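Long-range contacts in catalase (PDB 4B7G), which probably breaks hydrogen peroxide down to water and oxygen at a buried haem, as catalases do: residues B[65-70]-B[324-329]; B[142-147]-B[187-192]. One frame throughout, in Å; residues are numbered along the deposited sequence.

From the N terminus, the chain leaves helix 50-59 and enters the loop 65-70, which contact 1 ties to the loop 324-329 behind helix 319-324, closing a loop of 253 intervening residues. Contact 2 is nested inside it: the chain leaves strand 135-142 through 142-147, and only 39 residues later helix 187-193 packs against that turn. Contact 1 thus joins two loops of the haem-binding core at the propionates, while contact 2 joins the end of a strand of the antiparallel sheet to a helix beside the bound NADPH. The two meet where His70 packs on Asn142, and both border the same haem.

Contact 1. Residues B[65-70]-B[324-329]. Unlike the reference sequence in segment 324-329: Ile326 (reference Leu). With HEM (protoporphyrin IX containing Fe), chain J.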
loop_
_atom_site.group_PDB
_atom_site.type_symbol
_atom_site.label_atom_id
_atom_site.label_comp_id
_atom_site.label_asym_id
_atom_site.label_seq_id
_atom_site.Cartn_x
_atom_site.Cartn_y
_atom_site.Cartn_z
ATOM N N PRO B 65 -7.327 -6.090 -0.044
ATOM C CA PRO B 65 -7.882 -6.551 1.234
ATOM C C PRO B 65 -9.407 -6.652 1.174
ATOM O O PRO B 65 -10.060 -5.740 0.643
ATOM C CB PRO B 65 -7.456 -5.447 2.219
ATOM C CG PRO B 65 -6.181 -4.840 1.586
ATOM C CD PRO B 65 -6.494 -4.877 0.102
ATOM N N GLU B 66 -9.978 -7.741 1.684
ATOM C CA GLU B 66 -11.439 -7.835 1.767
ATOM C C GLU B 66 -11.929 -6.978 2.938
ATOM O O GLU B 66 -11.140 -6.634 3.825
ATOM C CB GLU B 66 -11.870 -9.289 1.984
ATOM C CG GLU B 66 -11.556 -9.825 3.390
ATOM C CD GLU B 66 -11.828 -11.309 3.531
ATOM O OE1 GLU B 66 -11.823 -12.024 2.499
ATOM O OE2 GLU B 66 -12.044 -11.765 4.682
ATOM N N ARG B 67 -13.221 -6.644 2.941
ATOM C CA ARG B 67 -13.836 -5.919 4.051
ATOM C C ARG B 67 -13.705 -6.686 5.356
ATOM O O ARG B 67 -13.815 -7.916 5.377
ATOM C CB ARG B 67 -15.338 -5.722 3.800
ATOM C CG ARG B 67 -15.725 -4.787 2.655
ATOM C CD ARG B 67 -17.148 -5.129 2.160
ATOM N NE ARG B 67 -17.623 -4.135 1.202
ATOM C CZ ARG B 67 -17.225 -4.091 -0.068
ATOM N NH1 ARG B 67 -16.365 -4.997 -0.533
ATOM N NH2 ARG B 67 -17.687 -3.145 -0.870
ATOM N N ILE B 68 -13.491 -5.959 6.451
ATOM C CA ILE B 68 -13.742 -6.526 7.774
ATOM C C ILE B 68 -14.708 -5.612 8.530
ATOM O O ILE B 68 -14.397 -4.447 8.759
ATOM C CB ILE B 68 -12.437 -6.754 8.579
ATOM C CG1 ILE B 68 -12.757 -7.234 10.003
ATOM C CG2 ILE B 68 -11.563 -5.489 8.614
ATOM C CD1 ILE B 68 -11.516 -7.506 10.845
ATOM N N PRO B 69 -15.914 -6.119 8.861
ATOM C CA PRO B 69 -16.432 -7.436 8.482
ATOM C C PRO B 69 -17.233 -7.342 7.181
ATOM O O PRO B 69 -17.046 -6.359 6.448
ATOM C CB PRO B 69 -17.332 -7.804 9.675
ATOM C CG PRO B 69 -17.684 -6.438 10.350
ATOM C CD PRO B 69 -16.910 -5.357 9.627
ATOM N N HIS B 70 -18.077 -8.339 6.901
ATOM C CA HIS B 70 -18.934 -8.368 5.708
ATOM C C HIS B 70 -18.161 -8.590 4.402
ATOM O O HIS B 70 -18.549 -8.067 3.354
ATOM C CB HIS B 70 -19.775 -7.094 5.576
ATOM C CG HIS B 70 -20.750 -6.873 6.693
ATOM N ND1 HIS B 70 -22.109 -7.070 6.545
ATOM C CD2 HIS B 70 -20.573 -6.441 7.967
ATOM C CE1 HIS B 70 -22.721 -6.781 7.679
ATOM N NE2 HIS B 70 -21.812 -6.391 8.556
ATOM N N GLU B 324 -17.233 -5.059 -5.321
ATOM C CA GLU B 324 -16.113 -5.204 -4.391
ATOM C C GLU B 324 -15.558 -3.822 -4.030
ATOM O O GLU B 324 -15.252 -3.551 -2.863
ATOM C CB GLU B 324 -15.008 -6.090 -4.978
ATOM C CG GLU B 324 -13.832 -6.337 -4.008
ATOM C CD GLU B 324 -14.226 -7.077 -2.724
ATOM O OE1 GLU B 324 -15.175 -7.896 -2.761
ATOM O OE2 GLU B 324 -13.572 -6.844 -1.670
ATOM N N GLN B 325 -15.480 -2.929 -5.019
ATOM C CA GLN B 325 -14.899 -1.604 -4.775
ATOM C C GLN B 325 -15.894 -0.534 -4.334
ATOM O O GLN B 325 -15.485 0.611 -4.078
ATOM C CB GLN B 325 -14.150 -1.095 -6.011
ATOM C CG GLN B 325 -12.903 -1.883 -6.354
ATOM C CD GLN B 325 -12.133 -1.240 -7.483
ATOM O OE1 GLN B 325 -10.901 -1.172 -7.453
ATOM N NE2 GLN B 325 -12.855 -0.751 -8.488
ATOM N N ILE B 326 -17.187 -0.855 -4.263
ATOM C CA ILE B 326 -18.118 0.141 -3.710
ATOM C C ILE B 326 -17.710 0.460 -2.276
ATOM O O ILE B 326 -17.204 -0.406 -1.561
ATOM C CB ILE B 326 -19.626 -0.266 -3.794
ATOM C CG1 ILE B 326 -20.509 0.988 -3.715
ATOM C CG2 ILE B 326 -20.016 -1.240 -2.676
ATOM C CD1 ILE B 326 -21.967 0.760 -4.157
ATOM N N ALA B 327 -17.862 1.718 -1.873
ATOM C CA ALA B 327 -17.483 2.088 -0.522
ATOM C C ALA B 327 -18.709 2.644 0.188
ATOM O O ALA B 327 -18.925 3.869 0.222
ATOM C CB ALA B 327 -16.345 3.101 -0.542
ATOM N N LEU B 328 -19.524 1.738 0.732
ATOM C CA LEU B 328 -20.753 2.146 1.419
ATOM C C LEU B 328 -20.412 2.623 2.829
ATOM O O LEU B 328 -19.563 2.039 3.495
ATOM C CB LEU B 328 -21.765 0.995 1.424
ATOM C CG LEU B 328 -22.170 0.625 -0.010
ATOM C CD1 LEU B 328 -22.700 -0.807 -0.109
ATOM C CD2 LEU B 328 -23.195 1.624 -0.561
ATOM N N ASP B 329 -21.070 3.692 3.277
ATOM C CA ASP B 329 -20.600 4.432 4.442
ATOM C C ASP B 329 -21.790 5.183 5.061
ATOM O O ASP B 329 -22.361 6.060 4.415
ATOM C CB ASP B 329 -19.529 5.411 3.941
ATOM C CG ASP B 329 -19.005 6.337 5.010
ATOM O OD1 ASP B 329 -19.325 6.174 6.207
ATOM O OD2 ASP B 329 -18.219 7.239 4.643
HETATM C CHA HEM J . -19.197 -3.209 7.010
HETATM C CHB HEM J . -17.644 -0.962 11.029
HETATM C CHC HEM J . -21.924 -1.922 13.134
HETATM C CHD HEM J . -23.787 -2.810 8.754
HETATM C C1A HEM J . -18.401 -2.507 7.891
HETATM C C2A HEM J . -17.074 -1.983 7.634
HETATM C C3A HEM J . -16.663 -1.363 8.749
HETATM C C4A HEM J . -17.697 -1.473 9.750
HETATM C CMA HEM J . -15.321 -0.638 8.961
HETATM C CAA HEM J . -16.275 -2.121 6.312
HETATM C CBA HEM J . -16.647 -0.970 5.383
HETATM C CGA HEM J . -15.849 -1.006 4.107
HETATM O O1A HEM J . -16.420 -0.629 3.040
HETATM O O2A HEM J . -14.650 -1.404 4.136
HETATM C C1B HEM J . -18.660 -1.045 11.957
HETATM C C2B HEM J . -18.609 -0.545 13.319
HETATM C C3B HEM J . -19.786 -0.830 13.908
HETATM C C4B HEM J . -20.624 -1.496 12.926
HETATM C CMB HEM J . -17.377 0.150 13.948
HETATM C CAB HEM J . -20.279 -0.498 15.342
HETATM C CBB HEM J . -19.844 0.552 16.056
HETATM C C1C HEM J . -22.846 -2.073 12.115
HETATM C C2C HEM J . -24.289 -1.893 12.196
HETATM C C3C HEM J . -24.799 -2.154 10.975
HETATM C C4C HEM J . -23.694 -2.476 10.088
HETATM C CMC HEM J . -25.045 -1.505 13.493
HETATM C CAC HEM J . -26.261 -2.073 10.492
HETATM C CBC HEM J . -27.137 -1.198 11.004
HETATM C C1D HEM J . -22.734 -3.061 7.899
HETATM C C2D HEM J . -22.883 -3.493 6.534
HETATM C C3D HEM J . -21.473 -3.616 5.985
HETATM C C4D HEM J . -20.580 -3.243 7.066
HETATM C CMD HEM J . -24.182 -3.781 5.768
HETATM C CAD HEM J . -21.129 -4.043 4.556
HETATM C CBD HEM J . -21.421 -2.853 3.640
HETATM C CGD HEM J . -21.164 -3.378 2.264
HETATM O O1D HEM J . -20.203 -2.888 1.615
HETATM O O2D HEM J . -21.915 -4.300 1.830
HETATM N NA HEM J . -18.753 -2.173 9.194
HETATM N NB HEM J . -19.905 -1.620 11.748
HETATM N NC HEM J . -22.523 -2.431 10.815
HETATM N ND HEM J . -21.369 -2.922 8.174
HETATM FE FE HEM J . -20.659 -2.094 9.916
HETATM O O HOH W 1 -11.958 -4.647 -1.074
HETATM O O HOH W 2 -15.058 -7.548 0.559
HETATM O O HOH W 3 -18.456 -0.906 1.398
HETATM O O HOH W 4 -20.599 -4.490 10.524
#
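Arg67 reaches across to Glu324, joining two loops of the catalase core beside the haem propionates. Its guanidinium is divided between protein and cofactor. NH1 gives a hydrogen bond to the backbone O of Glu324 at 3.0 Å, bent to 139° at the hydrogen and received 19° out of the carbonyl plane; NH2 adds a weak one to the same oxygen. On the other side NE donates to propionate oxygen O1D of the haem at 2.9 Å. The chain is extended from CG to NE, which carries the charge out to these acceptors, and an arginine suits the place because its several N-H groups point in different directions.

The side chains of Arg67 and Glu324 pass each other in opposite senses, their guanidinium and carboxylate planes perpendicular, and the salt bridge from NH1 to OE2 is long at 3.5 Å. Water serves that carboxylate more closely. One molecule donates to both Glu324 OE2 and Pro65 O, each at 2.8 Å; a second donates to OE2 and accepts from the backbone N and NH1 of Arg67. A third accepts from Leu328 N at 2.9 Å and lies within bonding range of both propionates. Arg359 brings further donors to the backbone oxygens of Glu324 and Ile326, and with Arg106 and Gln356 it also binds the haem. Such a gathering of arginines would be expected to stabilise the propionates as anions.

Farther along the same loop, a cis peptide precedes Pro69 and His70 follows on the side of the iron that carries a bound water, consistent with the distal histidine of catalases. Its ND1 is paired with Ser108, and haem atom C3D lies 3.4 Å from the imidazole plane, over the ring centre.

Contact 2. Residues B[142-147]-B[187-192]; sequences NNTPTF and AHQVTY. With HEM (protoporphyrin IX containing Fe), chain J.
Segment 142-147 runs past helix 187-192 in the opposite sense, the alpha carbons closing from 7.7 Å between Thr144 CA and Tyr192 CA to 5.2 Å between Phe147 CA and Gln189 CA. His188, Gln189 and Tyr192 all turn toward the loop. Gln189 bends at chi2 (58°), which brings its amide round to Thr144, and NE2 donates to Thr144 OG1 at 2.6 Å, the hydroxyl oxygen lying a little out of the amide plane. The same OG1 accepts from Thr146 N in a nearly straight bond, making an ST turn; a threonine suits a place where one oxygen must tie the loop to itself and to the helix.

Tyr192 grips the loop's start. Its hydroxyl donates to Asn143 O at 2.7 Å, in the carbonyl plane and on a lone pair, and it is also hydrogen-bonded to Arg197 NH1. Thr144 CB lies over a face of the ring in a CH-pi contact, and Pro145 CD, on the same side of the ring, approaches CE2 obliquely at 3.5 Å; the phenol is bonded at its hydroxyl and packed on that one side by the loop. Beyond the ST turn, the methyl CG2 of Thr146 sits almost exactly over the centre of the His188 imidazole, 3.9 Å from the centroid. Both nitrogens of that ring are used: ND1 pairs with Thr294 O and NE2 with a ribose oxygen of NADPH. Finally, a water bridges Phe147 O to Gln189 N.

The contact thus spans two cofactors: on the loop, one face of the Phe147 ring meets a haem methyl; on the helix, His188 belongs to the NADPH site, as in the catalases that bind this nucleotide.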
loop_
_atom_site.group_PDB
_atom_site.type_symbol
_atom_site.label_atom_id
_atom_site.label_comp_id
_atom_site.label_asym_id
_atom_site.label_seq_id
_atom_site.Cartn_x
_atom_site.Cartn_y
_atom_site.Cartn_z
ATOM N N ASN B 142 -28.846 -3.632 8.098
ATOM C CA ASN B 142 -28.723 -5.081 8.238
ATOM C C ASN B 142 -30.131 -5.642 8.113
ATOM O O ASN B 142 -31.104 -4.877 8.059
ATOM C CB ASN B 142 -28.155 -5.463 9.614
ATOM C CG ASN B 142 -26.629 -5.460 9.660
ATOM O OD1 ASN B 142 -25.954 -5.772 8.676
ATOM N ND2 ASN B 142 -26.080 -5.131 10.822
ATOM N N ASN B 143 -30.257 -6.964 8.084
ATOM C CA ASN B 143 -31.587 -7.572 8.036
ATOM C C ASN B 143 -32.197 -7.757 9.427
ATOM O O ASN B 143 -33.032 -8.642 9.629
ATOM C CB ASN B 143 -31.545 -8.916 7.302
ATOM C CG ASN B 143 -30.761 -9.975 8.065
ATOM O OD1 ASN B 143 -30.071 -9.677 9.046
ATOM N ND2 ASN B 143 -30.854 -11.216 7.609
ATOM N N THR B 144 -31.772 -6.928 10.380
ATOM C CA THR B 144 -32.325 -6.944 11.733
ATOM C C THR B 144 -32.560 -5.511 12.217
ATOM O O THR B 144 -31.807 -4.601 11.848
ATOM C CB THR B 144 -31.369 -7.629 12.697
ATOM O OG1 THR B 144 -31.733 -7.297 14.044
ATOM C CG2 THR B 144 -29.941 -7.156 12.426
ATOM N N PRO B 145 -33.598 -5.303 13.050
ATOM C CA PRO B 145 -33.899 -3.948 13.520
ATOM C C PRO B 145 -33.016 -3.540 14.690
ATOM O O PRO B 145 -33.112 -2.397 15.151
ATOM C CB PRO B 145 -35.347 -4.076 13.998
ATOM C CG PRO B 145 -35.394 -5.466 14.553
ATOM C CD PRO B 145 -34.581 -6.282 13.558
ATOM N N THR B 146 -32.181 -4.457 15.173
ATOM C CA THR B 146 -31.368 -4.184 16.356
ATOM C C THR B 146 -29.944 -4.681 16.104
ATOM O O THR B 146 -29.590 -4.971 14.958
ATOM C CB THR B 146 -32.006 -4.806 17.641
ATOM O OG1 THR B 146 -31.286 -4.390 18.809
ATOM C CG2 THR B 146 -32.004 -6.344 17.576
ATOM N N PHE B 147 -29.117 -4.754 17.146
ATOM C CA PHE B 147 -27.754 -5.284 16.998
ATOM C C PHE B 147 -27.218 -5.708 18.359
ATOM O O PHE B 147 -27.877 -5.479 19.382
ATOM C CB PHE B 147 -26.827 -4.245 16.341
ATOM C CG PHE B 147 -25.611 -4.837 15.665
ATOM C CD1 PHE B 147 -25.746 -5.642 14.537
ATOM C CD2 PHE B 147 -24.331 -4.562 16.143
ATOM C CE1 PHE B 147 -24.614 -6.178 13.895
ATOM C CE2 PHE B 147 -23.199 -5.091 15.518
ATOM C CZ PHE B 147 -23.342 -5.907 14.391
ATOM N N ALA B 187 -28.056 -10.048 24.122
ATOM C CA ALA B 187 -29.202 -10.970 24.184
ATOM C C ALA B 187 -30.274 -10.730 23.119
ATOM O O ALA B 187 -30.792 -11.680 22.527
ATOM C CB ALA B 187 -29.824 -10.964 25.573
ATOM N N HIS B 188 -30.639 -9.474 22.892
ATOM C CA HIS B 188 -31.704 -9.184 21.935
ATOM C C HIS B 188 -31.358 -9.699 20.531
ATOM O O HIS B 188 -32.150 -10.411 19.899
ATOM C CB HIS B 188 -32.007 -7.682 21.906
ATOM C CG HIS B 188 -33.277 -7.330 21.192
ATOM N ND1 HIS B 188 -33.736 -6.037 21.083
ATOM C CD2 HIS B 188 -34.188 -8.107 20.557
ATOM C CE1 HIS B 188 -34.870 -6.027 20.402
ATOM N NE2 HIS B 188 -35.165 -7.271 20.070
ATOM N N GLN B 189 -30.168 -9.367 20.047
ATOM C CA GLN B 189 -29.810 -9.749 18.682
ATOM C C GLN B 189 -29.459 -11.239 18.532
ATOM O O GLN B 189 -29.703 -11.840 17.473
ATOM C CB GLN B 189 -28.681 -8.854 18.155
ATOM C CG GLN B 189 -28.157 -9.267 16.782
ATOM C CD GLN B 189 -29.224 -9.278 15.696
ATOM O OE1 GLN B 189 -29.154 -10.073 14.749
ATOM N NE2 GLN B 189 -30.193 -8.386 15.804
ATOM N N VAL B 190 -28.895 -11.842 19.576
ATOM C CA VAL B 190 -28.592 -13.278 19.532
ATOM C C VAL B 190 -29.897 -14.085 19.446
ATOM O O VAL B 190 -29.964 -15.113 18.762
ATOM C CB VAL B 190 -27.707 -13.727 20.737
ATOM C CG1 VAL B 190 -27.461 -15.241 20.714
ATOM C CG2 VAL B 190 -26.360 -12.996 20.726
ATOM N N THR B 191 -30.946 -13.609 20.116
ATOM C CA THR B 191 -32.243 -14.284 20.045
ATOM C C THR B 191 -32.802 -14.218 18.617
ATOM O O THR B 191 -33.361 -15.193 18.101
ATOM C CB THR B 191 -33.248 -13.672 21.046
ATOM O OG1 THR B 191 -32.684 -13.711 22.365
ATOM C CG2 THR B 191 -34.559 -14.444 21.036
ATOM N N TYR B 192 -32.639 -13.063 17.977
ATOM C CA TYR B 192 -33.057 -12.856 16.589
ATOM C C TYR B 192 -32.203 -13.731 15.666
ATOM O O TYR B 192 -32.726 -14.452 14.804
ATOM C CB TYR B 192 -32.873 -11.366 16.249
ATOM C CG TYR B 192 -33.451 -10.875 14.936
ATOM C CD1 TYR B 192 -32.775 -11.077 13.730
ATOM C CD2 TYR B 192 -34.651 -10.160 14.904
ATOM C CE1 TYR B 192 -33.289 -10.606 12.527
ATOM C CE2 TYR B 192 -35.172 -9.685 13.704
ATOM C CZ TYR B 192 -34.484 -9.909 12.523
ATOM O OH TYR B 192 -34.993 -9.440 11.325
HETATM C CHA HEM J . -19.197 -3.209 7.010
HETATM C CHB HEM J . -17.644 -0.962 11.029
HETATM C CHC HEM J . -21.924 -1.922 13.134
HETATM C CHD HEM J . -23.787 -2.810 8.754
HETATM C C1A HEM J . -18.401 -2.507 7.891
HETATM C C2A HEM J . -17.074 -1.983 7.634
HETATM C C3A HEM J . -16.663 -1.363 8.749
HETATM C C4A HEM J . -17.697 -1.473 9.750
HETATM C CMA HEM J . -15.321 -0.638 8.961
HETATM C CAA HEM J . -16.275 -2.121 6.312
HETATM C CBA HEM J . -16.647 -0.970 5.383
HETATM C CGA HEM J . -15.849 -1.006 4.107
HETATM O O1A HEM J . -16.420 -0.629 3.040
HETATM O O2A HEM J . -14.650 -1.404 4.136
HETATM C C1B HEM J . -18.660 -1.045 11.957
HETATM C C2B HEM J . -18.609 -0.545 13.319
HETATM C C3B HEM J . -19.786 -0.830 13.908
HETATM C C4B HEM J . -20.624 -1.496 12.926
HETATM C CMB HEM J . -17.377 0.150 13.948
HETATM C CAB HEM J . -20.279 -0.498 15.342
HETATM C CBB HEM J . -19.844 0.552 16.056
HETATM C C1C HEM J . -22.846 -2.073 12.115
HETATM C C2C HEM J . -24.289 -1.893 12.196
HETATM C C3C HEM J . -24.799 -2.154 10.975
HETATM C C4C HEM J . -23.694 -2.476 10.088
HETATM C CMC HEM J . -25.045 -1.505 13.493
HETATM C CAC HEM J . -26.261 -2.073 10.492
HETATM C CBC HEM J . -27.137 -1.198 11.004
HETATM C C1D HEM J . -22.734 -3.061 7.899
HETATM C C2D HEM J . -22.883 -3.493 6.534
HETATM C C3D HEM J . -21.473 -3.616 5.985
HETATM C C4D HEM J . -20.580 -3.243 7.066
HETATM C CMD HEM J . -24.182 -3.781 5.768
HETATM C CAD HEM J . -21.129 -4.043 4.556
HETATM C CBD HEM J . -21.421 -2.853 3.640
HETATM C CGD HEM J . -21.164 -3.378 2.264
HETATM O O1D HEM J . -20.203 -2.888 1.615
HETATM O O2D HEM J . -21.915 -4.300 1.830
HETATM N NA HEM J . -18.753 -2.173 9.194
HETATM N NB HEM J . -19.905 -1.620 11.748
HETATM N NC HEM J . -22.523 -2.431 10.815
HETATM N ND HEM J . -21.369 -2.922 8.174
HETATM FE FE HEM J . -20.659 -2.094 9.916
HETATM O O HOH W 5 -30.076 -10.927 11.736
HETATM O O HOH W 6 -28.657 -7.211 21.456
HETATM O O HOH W 4 -20.599 -4.490 10.524
#